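Local structure of neutral ceramidase (Pseudomonas aeruginosa, 2ZWS) at residues 521-526 and 630-635; 544-549 and 596-601; 556-561 and 616-621; 511-516 and 622-627. The protein hydrolyses the N-acyl bond of ceramides to release sphingosine and a free fatty acid, can run the reaction in reverse, and carries bound zinc and magnesium. One frame throughout, in Å; residues are numbered along the deposited sequence.

Contact 1: 521-526 and 630-635; sequences KSFGDV and SEIGGS
Ile632 and Phe523 make the apolar part of this contact: the CG2 branch of Ile632, in the modelled conformer described here, lies 3.6 Å from CB of Phe523. Phe523 CG stands anti to its own carbonyl carbon (chi1 -70°), and the ring runs on away from the strand, so Ile632 covers its base and not its far end. Next to it Gly524 brings bare backbone against backbone. It is the third residue of a type II turn from Ser522 to Asp525; phi is 90°, and with no side chain its CA can come within 3.3 Å of Gly633 O, while its own O receives a CA-H contact from Gly634 CA at 3.4 Å. No direct hydrogen bond joins the segments. Water 1 bridges instead, donating to Phe523 O at 2.9 Å and accepting from Gly633 N at 3.0 Å. The turn is closed by Asp525 N to Ser522 O and braced by the Asp525 carboxylate, whose OD2 takes Ser522 N at 2.9 Å from above the carboxylate plane. On one side the turn is hydrogen-bonded to Val545 of strand 539-545; on the other, 630-635 pairs with strand 611-622 through Ile632-Gly619 and Gly634-His617, so the contact links the two sheets of the C-terminal domain.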
loop_
_atom_site.group_PDB
_atom_site.type_symbol
_atom_site.label_atom_id
_atom_site.label_comp_id
_atom_site.label_asym_id
_atom_site.label_seq_id
_atom_site.Cartn_x
_atom_site.Cartn_y
_atom_site.Cartn_z
ATOM N N LYS A 521 -33.078 23.173 -3.555
ATOM C CA LYS A 521 -33.080 21.709 -3.626
ATOM C C LYS A 521 -32.831 21.092 -2.248
ATOM O O LYS A 521 -32.636 21.811 -1.257
ATOM C CB LYS A 521 -32.016 21.228 -4.642
ATOM C CG LYS A 521 -32.169 21.824 -6.026
ATOM C CD LYS A 521 -31.293 21.128 -7.065
ATOM C CE LYS A 521 -31.122 21.987 -8.317
ATOM N NZ LYS A 521 -32.406 22.190 -9.036
ATOM N N SER A 522 -32.857 19.759 -2.181
ATOM C CA SER A 522 -32.535 19.056 -0.940
ATOM C C SER A 522 -31.382 18.089 -1.173
ATOM O O SER A 522 -31.161 17.649 -2.307
ATOM C CB SER A 522 -33.753 18.305 -0.385
ATOM O OG SER A 522 -34.114 17.194 -1.191
ATOM N N PHE A 523 -30.664 17.758 -0.100
ATOM C CA PHE A 523 -29.594 16.761 -0.209
ATOM C C PHE A 523 -30.167 15.485 -0.824
ATOM O O PHE A 523 -31.244 15.050 -0.446
ATOM C CB PHE A 523 -29.002 16.430 1.167
ATOM C CG PHE A 523 -28.203 17.530 1.777
ATOM C CD1 PHE A 523 -27.067 18.017 1.149
ATOM C CD2 PHE A 523 -28.573 18.081 3.009
ATOM C CE1 PHE A 523 -26.326 19.054 1.714
ATOM C CE2 PHE A 523 -27.835 19.120 3.581
ATOM C CZ PHE A 523 -26.694 19.585 2.942
ATOM N N GLY A 524 -29.452 14.848 -1.749
ATOM C CA GLY A 524 -29.957 13.624 -2.391
ATOM C C GLY A 524 -30.771 13.836 -3.668
ATOM O O GLY A 524 -31.041 12.885 -4.416
ATOM N N ASP A 525 -31.140 15.087 -3.950
ATOM C CA ASP A 525 -31.862 15.371 -5.181
ATOM C C ASP A 525 -30.994 15.019 -6.393
ATOM O O ASP A 525 -29.775 15.224 -6.392
ATOM C CB ASP A 525 -32.284 16.847 -5.239
ATOM C CG ASP A 525 -33.542 17.148 -4.412
ATOM O OD1 ASP A 525 -34.105 16.225 -3.758
ATOM O OD2 ASP A 525 -33.966 18.328 -4.434
ATOM N N VAL A 526 -31.625 14.479 -7.426
ATOM C CA VAL A 526 -30.928 14.143 -8.668
ATOM C C VAL A 526 -30.730 15.389 -9.545
ATOM O O VAL A 526 -31.710 16.056 -9.939
ATOM C CB VAL A 526 -31.628 13.014 -9.449
ATOM C CG1 VAL A 526 -30.874 12.713 -10.732
ATOM C CG2 VAL A 526 -31.694 11.768 -8.591
ATOM N N SER A 630 -25.390 14.224 9.451
ATOM C CA SER A 630 -26.561 13.391 9.146
ATOM C C SER A 630 -26.365 12.584 7.877
ATOM O O SER A 630 -25.581 12.965 7.006
ATOM C CB SER A 630 -27.823 14.255 8.955
ATOM O OG SER A 630 -28.090 15.104 10.062
ATOM N N GLU A 631 -27.119 11.497 7.767
ATOM C CA GLU A 631 -27.167 10.681 6.565
ATOM C C GLU A 631 -28.040 11.332 5.508
ATOM O O GLU A 631 -29.144 11.780 5.820
ATOM C CB GLU A 631 -27.752 9.307 6.896
ATOM C CG GLU A 631 -27.973 8.396 5.692
ATOM C CD GLU A 631 -26.675 8.012 4.990
ATOM O OE1 GLU A 631 -25.646 7.867 5.698
ATOM O OE2 GLU A 631 -26.688 7.846 3.740
ATOM N N ILE A 632 -27.561 11.354 4.264
ATOM C CA ILE A 632 -28.355 11.844 3.139
ATOM C C ILE A 632 -28.289 10.837 1.990
ATOM O O ILE A 632 -27.383 9.987 1.945
ATOM C CB ILE A 632 -27.925 13.272 2.694
ATOM C CG1 ILE A 632 -26.476 13.306 2.179
ATOM C CG2 ILE A 632 -28.095 14.269 3.844
ATOM C CD1 ILE A 632 -26.345 13.256 0.662
ATOM N N GLY A 633 -29.238 10.912 1.065
ATOM C CA GLY A 633 -29.246 9.960 -0.032
ATOM C C GLY A 633 -30.311 10.217 -1.053
ATOM O O GLY A 633 -31.218 11.015 -0.812
ATOM N N GLY A 634 -30.213 9.520 -2.176
ATOM C CA GLY A 634 -31.154 9.695 -3.284
ATOM C C GLY A 634 -31.015 8.566 -4.279
ATOM O O GLY A 634 -30.007 7.861 -4.288
ATOM N N SER A 635 -32.017 8.410 -5.137
ATOM C CA SER A 635 -32.012 7.377 -6.173
ATOM C C SER A 635 -32.457 7.961 -7.501
ATOM O O SER A 635 -33.361 8.796 -7.524
ATOM C CB SER A 635 -32.927 6.220 -5.793
ATOM O OG SER A 635 -32.361 5.443 -4.746
HETATM O O HOH W 1 -31.225 13.070 1.709
HETATM O O HOH W 2 -33.494 11.516 -5.057
#

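Contact 2: 544-549 and 596-601; sequences FVTGHP and SKATIS
Phe544 and Ala598 face each other as an antiparallel hydrogen-bonded pair, each N-H reaching the other's carbonyl: Phe544 N to Ala598 O and Ala598 N to Phe544 O, both 2.9 Å. Val545 and Lys597 follow as a non-hydrogen-bonded pair. A further bond, Thr546 N to Ser596 O at 3.0 Å, is straight at its hydrogen (165°), but the donor sits well above the carbonyl plane as the chain starts to turn off toward His548. Water 3 continues the link, accepting from Ser596 N at 2.9 Å and lying 2.8 Å from Thr546 O. A second donor to Phe544 O, Thr546 OG1, is doubtful, because Thr546 is modelled in two conformers. The Phe544 ring turns an edge to Ala598 O, while its CE2 meets CD1 of Ile600 at 3.9 Å; these two side chains come together at a slant. Phe544, Ala598 and Ile600 lie on the face turned to the other sheet, where they touch His617, and Ile600 also touches Ile615. Ile600 comes within about 8 Å of the magnesium ion, side chain to metal. Paired strands presenting an apolar face to a second sheet are the usual build of a beta-sandwich, here that of the C-terminal domain.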
loop_
_atom_site.group_PDB
_atom_site.type_symbol
_atom_site.label_atom_id
_atom_site.label_comp_id
_atom_site.label_asym_id
_atom_site.label_seq_id
_atom_site.Cartn_x
_atom_site.Cartn_y
_atom_site.Cartn_z
ATOM N N PHE A 544 -25.910 13.879 -8.108
ATOM C CA PHE A 544 -26.800 14.173 -6.961
ATOM C C PHE A 544 -26.277 15.358 -6.157
ATOM O O PHE A 544 -25.067 15.568 -6.078
ATOM C CB PHE A 544 -26.786 13.012 -5.971
ATOM C CG PHE A 544 -27.300 11.711 -6.516
ATOM C CD1 PHE A 544 -28.610 11.297 -6.275
ATOM C CD2 PHE A 544 -26.457 10.891 -7.269
ATOM C CE1 PHE A 544 -29.052 10.081 -6.754
ATOM C CE2 PHE A 544 -26.912 9.683 -7.773
ATOM C CZ PHE A 544 -28.216 9.268 -7.498
ATOM N N VAL A 545 -27.189 16.121 -5.539
ATOM C CA VAL A 545 -26.828 17.114 -4.509
ATOM C C VAL A 545 -26.288 16.316 -3.326
ATOM O O VAL A 545 -26.932 15.362 -2.889
ATOM C CB VAL A 545 -28.090 17.909 -4.066
ATOM C CG1 VAL A 545 -27.771 18.848 -2.936
ATOM C CG2 VAL A 545 -28.688 18.666 -5.246
ATOM N N THR A 546 -25.118 16.677 -2.805
ATOM C CA THR A 546 -24.503 15.871 -1.750
ATOM C C THR A 546 -23.944 16.705 -0.605
ATOM O O THR A 546 -24.142 17.931 -0.554
ATOM C CB THR A 546 -23.379 14.980 -2.319
ATOM O OG1 THR A 546 -23.778 14.456 -3.579
ATOM C CG2 THR A 546 -23.115 13.829 -1.379
ATOM N N GLY A 547 -23.260 16.032 0.329
ATOM C CA GLY A 547 -22.454 16.684 1.360
ATOM C C GLY A 547 -21.028 16.131 1.310
ATOM O O GLY A 547 -20.737 15.130 0.638
ATOM N N HIS A 548 -20.139 16.789 2.032
ATOM C CA HIS A 548 -18.710 16.492 1.993
ATOM C C HIS A 548 -18.349 15.068 2.478
ATOM O O HIS A 548 -18.716 14.691 3.581
ATOM C CB HIS A 548 -17.992 17.495 2.878
ATOM C CG HIS A 548 -16.577 17.741 2.472
ATOM N ND1 HIS A 548 -15.631 16.736 2.394
ATOM C CD2 HIS A 548 -15.948 18.878 2.091
ATOM C CE1 HIS A 548 -14.480 17.254 2.004
ATOM N NE2 HIS A 548 -14.646 18.551 1.808
ATOM N N PRO A 549 -17.613 14.281 1.661
ATOM C CA PRO A 549 -17.236 12.925 2.109
ATOM C C PRO A 549 -16.309 12.908 3.336
ATOM O O PRO A 549 -16.180 11.850 3.963
ATOM C CB PRO A 549 -16.539 12.313 0.866
ATOM C CG PRO A 549 -16.158 13.420 0.049
ATOM C CD PRO A 549 -17.125 14.553 0.294
ATOM N N SER A 596 -22.366 21.003 -2.821
ATOM C CA SER A 596 -21.487 20.067 -3.539
ATOM C C SER A 596 -22.292 19.059 -4.353
ATOM O O SER A 596 -23.477 18.827 -4.096
ATOM C CB SER A 596 -20.538 19.347 -2.558
ATOM O OG SER A 596 -21.234 18.631 -1.558
ATOM N N LYS A 597 -21.621 18.439 -5.317
ATOM C CA LYS A 597 -22.276 17.446 -6.135
ATOM C C LYS A 597 -21.465 16.168 -6.192
ATOM O O LYS A 597 -20.220 16.181 -6.182
ATOM C CB LYS A 597 -22.563 17.975 -7.538
ATOM C CG LYS A 597 -21.344 18.254 -8.364
ATOM C CD LYS A 597 -21.715 18.716 -9.767
ATOM C CE LYS A 597 -20.499 18.777 -10.645
ATOM N NZ LYS A 597 -20.851 19.058 -12.056
ATOM N N ALA A 598 -22.201 15.060 -6.196
ATOM C CA ALA A 598 -21.613 13.730 -6.344
ATOM C C ALA A 598 -21.936 13.279 -7.757
ATOM O O ALA A 598 -23.089 13.166 -8.105
ATOM C CB ALA A 598 -22.234 12.787 -5.358
ATOM N N THR A 599 -20.919 13.025 -8.573
ATOM C CA THR A 599 -21.130 12.522 -9.919
ATOM C C THR A 599 -20.712 11.059 -9.898
ATOM O O THR A 599 -19.608 10.731 -9.446
ATOM C CB THR A 599 -20.298 13.293 -10.953
ATOM O OG1 THR A 599 -20.614 14.699 -10.888
ATOM C CG2 THR A 599 -20.590 12.776 -12.378
ATOM N N ILE A 600 -21.617 10.200 -10.338
ATOM C CA ILE A 600 -21.425 8.755 -10.270
ATOM C C ILE A 600 -21.543 8.191 -11.674
ATOM O O ILE A 600 -22.462 8.514 -12.427
ATOM C CB ILE A 600 -22.432 8.115 -9.321
ATOM C CG1 ILE A 600 -22.105 8.506 -7.875
ATOM C CG2 ILE A 600 -22.479 6.606 -9.518
ATOM C CD1 ILE A 600 -23.292 8.417 -6.937
ATOM N N SER A 601 -20.586 7.352 -12.042
ATOM C CA SER A 601 -20.648 6.739 -13.352
ATOM C C SER A 601 -20.519 5.245 -13.269
ATOM O O SER A 601 -19.913 4.706 -12.317
ATOM C CB SER A 601 -19.566 7.309 -14.256
ATOM O OG SER A 601 -18.282 7.022 -13.747
HETATM O O HOH W 3 -24.953 20.353 -1.779
#

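Contact 3: 556-561 and 616-621; sequences EKTFLE and RHYGNA
Leu560 and His617 pair as antiparallel neighbours in a mixed sheet of the C-terminal beta-sandwich, where strand 560-566 begins beside strand 611-622. Glu561 and Arg616 form the adjoining hydrogen-bonded pair, Glu561 N to Arg616 O and Arg616 N to Glu561 O, both 2.9 Å. At the strand's start Phe559 O takes two donors: His617 ND1 at 2.9 Å lies in the carbonyl plane, whereas Tyr618 N at 3.1 Å comes from above it. The imidazole is thereby held by an N-H pointing at the backbone, its CG placed anti to the main-chain N (chi1 168°). On the face carrying Glu561, the Tyr618 hydroxyl gives its proton to Glu561 OE1 at 2.8 Å, meeting the carboxylate from above its plane; OE1 itself lies at the ring's edge, with the two planes 76° apart. The guanidinium of Arg616 turns a face to Tyr618 OH without bonding to it. Thr558 OG1 donates to Leu560 O at 2.6 Å and also bonds Asp579 N, while Phe559 N reaches OD2 of that magnesium ligand, so this loop is second shell to the metal. On its other side strand 611-622 is flanked by strand 629-642, which follows it after a loop, and His617 projects between the sheets toward strands 539-545 and 595-603.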
loop_
_atom_site.group_PDB
_atom_site.type_symbol
_atom_site.label_atom_id
_atom_site.label_comp_id
_atom_site.label_asym_id
_atom_site.label_seq_id
_atom_site.Cartn_x
_atom_site.Cartn_y
_atom_site.Cartn_z
ATOM N N GLU A 556 -16.653 0.221 5.110
ATOM C CA GLU A 556 -17.395 -1.041 4.919
ATOM C C GLU A 556 -18.762 -0.824 4.280
ATOM O O GLU A 556 -19.591 -1.752 4.211
ATOM C CB GLU A 556 -17.530 -1.841 6.226
ATOM C CG GLU A 556 -16.173 -2.196 6.905
ATOM C CD GLU A 556 -15.305 -3.190 6.119
ATOM O OE1 GLU A 556 -15.803 -3.949 5.265
ATOM O OE2 GLU A 556 -14.124 -3.287 6.443
ATOM N N LYS A 557 -18.995 0.417 3.851
ATOM C CA LYS A 557 -20.205 0.771 3.117
ATOM C C LYS A 557 -19.857 1.406 1.769
ATOM O O LYS A 557 -18.784 1.109 1.208
ATOM C CB LYS A 557 -21.132 1.629 3.986
ATOM C CG LYS A 557 -21.576 0.900 5.277
ATOM C CD LYS A 557 -22.349 1.836 6.203
ATOM C CE LYS A 557 -23.827 1.882 5.832
ATOM N NZ LYS A 557 -24.579 2.871 6.663
ATOM N N THR A 558 -20.726 2.262 1.227
ATOM C CA THR A 558 -20.507 2.767 -0.113
ATOM C C THR A 558 -21.165 4.116 -0.349
ATOM O O THR A 558 -22.165 4.467 0.266
ATOM C CB THR A 558 -21.027 1.735 -1.177
ATOM O OG1 THR A 558 -20.711 2.174 -2.506
ATOM C CG2 THR A 558 -22.541 1.464 -1.009
ATOM N N PHE A 559 -20.587 4.890 -1.246
ATOM C CA PHE A 559 -21.223 6.131 -1.699
ATOM C C PHE A 559 -22.219 5.905 -2.815
ATOM O O PHE A 559 -22.945 6.839 -3.201
ATOM C CB PHE A 559 -20.154 7.136 -2.160
ATOM C CG PHE A 559 -19.352 7.717 -1.026
ATOM C CD1 PHE A 559 -19.889 8.747 -0.239
ATOM C CD2 PHE A 559 -18.090 7.213 -0.698
ATOM C CE1 PHE A 559 -19.177 9.287 0.816
ATOM C CE2 PHE A 559 -17.362 7.753 0.364
ATOM C CZ PHE A 559 -17.917 8.784 1.145
ATOM N N LEU A 560 -22.254 4.691 -3.358
ATOM C CA LEU A 560 -23.083 4.427 -4.523
ATOM C C LEU A 560 -23.409 2.951 -4.642
ATOM O O LEU A 560 -22.646 2.078 -4.239
ATOM C CB LEU A 560 -22.403 4.901 -5.811
ATOM C CG LEU A 560 -21.222 4.076 -6.349
ATOM C CD1 LEU A 560 -21.669 2.988 -7.354
ATOM C CD2 LEU A 560 -20.124 4.979 -6.921
ATOM N N GLU A 561 -24.545 2.693 -5.259
ATOM C CA GLU A 561 -24.964 1.339 -5.596
ATOM C C GLU A 561 -25.565 1.396 -6.989
ATOM O O GLU A 561 -26.321 2.325 -7.290
ATOM C CB GLU A 561 -26.003 0.843 -4.586
ATOM C CG GLU A 561 -25.399 0.382 -3.255
ATOM C CD GLU A 561 -26.438 0.054 -2.175
ATOM O OE1 GLU A 561 -27.650 0.333 -2.367
ATOM O OE2 GLU A 561 -26.015 -0.467 -1.116
ATOM N N ARG A 616 -28.257 4.433 -6.801
ATOM C CA ARG A 616 -28.495 5.038 -5.505
ATOM C C ARG A 616 -27.214 5.693 -4.970
ATOM O O ARG A 616 -26.107 5.121 -5.076
ATOM C CB ARG A 616 -29.013 3.981 -4.525
ATOM C CG ARG A 616 -29.424 4.496 -3.181
ATOM C CD ARG A 616 -30.293 3.483 -2.450
ATOM N NE ARG A 616 -30.606 3.961 -1.107
ATOM C CZ ARG A 616 -31.384 3.318 -0.245
ATOM N NH1 ARG A 616 -31.604 3.833 0.956
ATOM N NH2 ARG A 616 -31.919 2.151 -0.584
ATOM N N HIS A 617 -27.368 6.873 -4.379
ATOM C CA HIS A 617 -26.274 7.579 -3.736
ATOM C C HIS A 617 -26.487 7.658 -2.227
ATOM O O HIS A 617 -27.597 7.907 -1.768
ATOM C CB HIS A 617 -26.117 8.995 -4.324
ATOM C CG HIS A 617 -25.203 9.889 -3.546
ATOM N ND1 HIS A 617 -23.891 9.556 -3.253
ATOM C CD2 HIS A 617 -25.391 11.143 -3.063
ATOM C CE1 HIS A 617 -23.333 10.552 -2.585
ATOM N NE2 HIS A 617 -24.226 11.518 -2.447
ATOM N N TYR A 618 -25.422 7.410 -1.471
ATOM C CA TYR A 618 -25.400 7.606 -0.020
ATOM C C TYR A 618 -24.297 8.598 0.312
ATOM O O TYR A 618 -23.186 8.455 -0.203
ATOM C CB TYR A 618 -25.070 6.292 0.687
ATOM C CG TYR A 618 -25.978 5.131 0.419
ATOM C CD1 TYR A 618 -26.980 4.807 1.329
ATOM C CD2 TYR A 618 -25.829 4.325 -0.707
ATOM C CE1 TYR A 618 -27.807 3.717 1.119
ATOM C CE2 TYR A 618 -26.650 3.229 -0.934
ATOM C CZ TYR A 618 -27.650 2.942 -0.010
ATOM O OH TYR A 618 -28.484 1.850 -0.193
ATOM N N GLY A 619 -24.584 9.583 1.159
ATOM C CA GLY A 619 -23.598 10.574 1.596
ATOM C C GLY A 619 -23.918 11.075 2.999
ATOM O O GLY A 619 -24.787 10.515 3.677
ATOM N N ASN A 620 -23.224 12.119 3.433
ATOM C CA ASN A 620 -23.411 12.679 4.770
ATOM C C ASN A 620 -23.221 14.174 4.705
ATOM O O ASN A 620 -22.367 14.665 3.953
ATOM C CB ASN A 620 -22.425 12.049 5.784
ATOM C CG ASN A 620 -22.579 10.541 5.883
ATOM O OD1 ASN A 620 -22.050 9.808 5.039
ATOM N ND2 ASN A 620 -23.335 10.058 6.897
ATOM N N ALA A 621 -24.022 14.902 5.479
ATOM C CA ALA A 621 -23.957 16.361 5.488
ATOM C C ALA A 621 -23.792 16.930 6.896
ATOM O O ALA A 621 -24.299 16.351 7.852
ATOM C CB ALA A 621 -25.202 16.939 4.832
#

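Contact 4: 511-516 and 622-627. With FMT (formic acid), chain F.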
loop_
_atom_site.group_PDB
_atom_site.type_symbol
_atom_site.label_atom_id
_atom_site.label_comp_id
_atom_site.label_asym_id
_atom_site.label_seq_id
_atom_site.Cartn_x
_atom_site.Cartn_y
_atom_site.Cartn_z
ATOM N N GLY A 511 -10.859 21.668 7.624
ATOM C CA GLY A 511 -11.874 20.627 7.539
ATOM C C GLY A 511 -13.161 21.152 6.933
ATOM O O GLY A 511 -13.171 22.163 6.218
ATOM N N VAL A 512 -14.257 20.487 7.261
ATOM C CA VAL A 512 -15.571 20.842 6.747
ATOM C C VAL A 512 -16.207 21.862 7.676
ATOM O O VAL A 512 -16.425 21.574 8.848
ATOM C CB VAL A 512 -16.493 19.613 6.701
ATOM C CG1 VAL A 512 -17.818 19.972 6.045
ATOM C CG2 VAL A 512 -15.818 18.433 5.962
ATOM N N VAL A 513 -16.487 23.054 7.144
ATOM C CA VAL A 513 -17.197 24.109 7.890
ATOM C C VAL A 513 -18.669 23.711 8.028
ATOM O O VAL A 513 -19.210 23.644 9.145
ATOM C CB VAL A 513 -17.080 25.470 7.159
ATOM C CG1 VAL A 513 -17.920 26.557 7.836
ATOM C CG2 VAL A 513 -15.608 25.897 7.048
ATOM N N ALA A 514 -19.309 23.407 6.898
ATOM C CA ALA A 514 -20.706 22.989 6.885
ATOM C C ALA A 514 -21.109 22.689 5.442
ATOM O O ALA A 514 -20.394 23.068 4.481
ATOM C CB ALA A 514 -21.603 24.092 7.463
ATOM N N ASP A 515 -22.222 21.970 5.308
ATOM C CA ASP A 515 -22.841 21.698 4.010
ATOM C C ASP A 515 -24.217 22.330 3.930
ATOM O O ASP A 515 -24.975 22.325 4.911
ATOM C CB ASP A 515 -23.037 20.195 3.810
ATOM C CG ASP A 515 -21.741 19.415 3.902
ATOM O OD1 ASP A 515 -20.964 19.439 2.931
ATOM O OD2 ASP A 515 -21.516 18.773 4.940
ATOM N N ASP A 516 -24.559 22.791 2.736
ATOM C CA ASP A 516 -25.916 23.186 2.400
ATOM C C ASP A 516 -26.269 22.535 1.071
ATOM O O ASP A 516 -25.376 22.330 0.230
ATOM C CB ASP A 516 -25.989 24.696 2.234
ATOM C CG ASP A 516 -25.797 25.431 3.542
ATOM O OD1 ASP A 516 -24.762 26.116 3.674
ATOM O OD2 ASP A 516 -26.677 25.315 4.427
ATOM N N LYS A 622 -23.079 18.053 7.020
ATOM C CA LYS A 622 -22.815 18.692 8.324
ATOM C C LYS A 622 -23.613 20.008 8.474
ATOM O O LYS A 622 -23.586 20.868 7.576
ATOM C CB LYS A 622 -21.319 19.005 8.469
ATOM C CG LYS A 622 -20.906 19.580 9.850
ATOM C CD LYS A 622 -19.441 20.019 9.820
ATOM C CE LYS A 622 -19.033 20.678 11.118
ATOM N NZ LYS A 622 -17.539 20.834 11.201
ATOM N N ASN A 623 -24.314 20.158 9.605
ATOM C CA ASN A 623 -25.058 21.402 9.917
ATOM C C ASN A 623 -24.120 22.443 10.539
ATOM O O ASN A 623 -23.418 22.131 11.501
ATOM C CB ASN A 623 -26.172 21.066 10.902
ATOM C CG ASN A 623 -27.113 22.254 11.188
ATOM O OD1 ASN A 623 -26.762 23.211 11.897
ATOM N ND2 ASN A 623 -28.326 22.167 10.659
ATOM N N PHE A 624 -24.092 23.670 10.006
ATOM C CA PHE A 624 -23.142 24.686 10.498
ATOM C C PHE A 624 -23.351 25.028 11.967
ATOM O O PHE A 624 -22.392 25.179 12.753
ATOM C CB PHE A 624 -23.263 25.980 9.679
ATOM C CG PHE A 624 -22.352 27.102 10.153
ATOM C CD1 PHE A 624 -20.978 27.067 9.913
ATOM C CD2 PHE A 624 -22.879 28.203 10.814
ATOM C CE1 PHE A 624 -20.142 28.117 10.339
ATOM C CE2 PHE A 624 -22.061 29.246 11.253
ATOM C CZ PHE A 624 -20.691 29.209 11.013
ATOM N N TRP A 625 -24.619 25.106 12.332
ATOM C CA TRP A 625 -25.068 25.626 13.634
ATOM C C TRP A 625 -24.875 24.627 14.770
ATOM O O TRP A 625 -24.449 24.980 15.888
ATOM C CB TRP A 625 -26.553 26.017 13.550
ATOM C CG TRP A 625 -26.826 27.106 12.544
ATOM C CD1 TRP A 625 -26.798 28.457 12.770
ATOM C CD2 TRP A 625 -27.143 26.941 11.148
ATOM N NE1 TRP A 625 -27.086 29.139 11.609
ATOM C CE2 TRP A 625 -27.300 28.236 10.600
ATOM C CE3 TRP A 625 -27.310 25.828 10.311
ATOM C CZ2 TRP A 625 -27.616 28.449 9.253
ATOM C CZ3 TRP A 625 -27.629 26.041 8.967
ATOM C CH2 TRP A 625 -27.781 27.343 8.456
ATOM N N THR A 626 -25.230 23.374 14.491
ATOM C CA THR A 626 -25.197 22.329 15.509
ATOM C C THR A 626 -23.942 21.459 15.408
ATOM O O THR A 626 -23.577 20.771 16.362
ATOM C CB THR A 626 -26.426 21.416 15.400
ATOM O OG1 THR A 626 -26.330 20.626 14.204
ATOM C CG2 THR A 626 -27.717 22.235 15.390
ATOM N N GLN A 627 -23.309 21.513 14.232
ATOM C CA GLN A 627 -22.189 20.643 13.856
ATOM C C GLN A 627 -22.580 19.163 13.714
ATOM O O GLN A 627 -21.711 18.286 13.556
ATOM C CB GLN A 627 -20.976 20.858 14.782
ATOM C CG GLN A 627 -20.409 22.269 14.695
ATOM C CD GLN A 627 -19.436 22.597 15.812
ATOM O OE1 GLN A 627 -19.035 21.726 16.568
ATOM N NE2 GLN A 627 -19.054 23.866 15.913
HETATM C C FMT F . -12.804 23.139 10.229
HETATM O O1 FMT F . -12.224 23.999 9.559
HETATM O O2 FMT F . -13.859 23.306 10.851
HETATM O O HOH W 4 -25.174 24.202 7.370
#
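Lys622 and Asp515 lock together where strand 611-622 gives way to a loop at one end of the beta-sandwich; 622-627 belongs to a region required for correct folding and localization. Lys622 N donates to Asp515 OD2 at 2.7 Å, using the anti lone pair of that oxygen, and Asp515 N returns a nearly straight bond (175°) to Lys622 O at 2.9 Å. The lysine side chain leaves with CG anti to the backbone N (chi1 -176°) and stays extended, which carries NZ to Val512 O at 2.7 Å, almost along the C=O axis. Its methylenes slide past CG1 of Val512 on the way. A second patch is apolar: Ala514 CB touches Phe624 CB at 3.4 Å, and CG1 of Val513 lies 3.7 Å from Phe624 CE1, both methyl groups at the edge of the ring. Water 4 accepts from Phe624 N at 2.9 Å and donates to Asp515 O.

Farther out, the Asp515 carboxylate is positioned by two more donors, the N-H of His548 on OD1 and ND2 of Asn551 on OD2, so three N-H groups hold this buried acid and would probably keep it ionised. Asp516 OD1 is hydrogen-bonded to Ser594 OG. The loop beyond Lys622 is shaped by an Asx motif, in which Asn623 OD1 accepts Thr626 N at 3.0 Å. At the outer margin, Gly511 N makes a weak bond of 3.3 Å to O1 of a formic acid molecule, probably left from the crystallisation liquor.

How the contacts relate
Contacts 1, 2 and 3 form one cluster, their centres 9 to 10 Å apart. Contact 1 joins contact 2 through Gly524 N and Val545 O, 2.8 Å apart, and contact 3 through Gly634 O and His617 N, also 2.8 Å. Contacts 2 and 3 face each other across the sandwich, with Phe544 CD2 3.5 Å from His617 CB. Contact 4 lies farther off in the same domain, its centre about 16 Å from those of contacts 1 and 2 and about 19 Å from that of contact 3; Asp515 OD1 ties it to His548 N of contact 2 at 2.9 Å. Contact 3 comes nearest the magnesium, the Leu560 side chain about 5 Å from it, and none of the four supplies a zinc ligand.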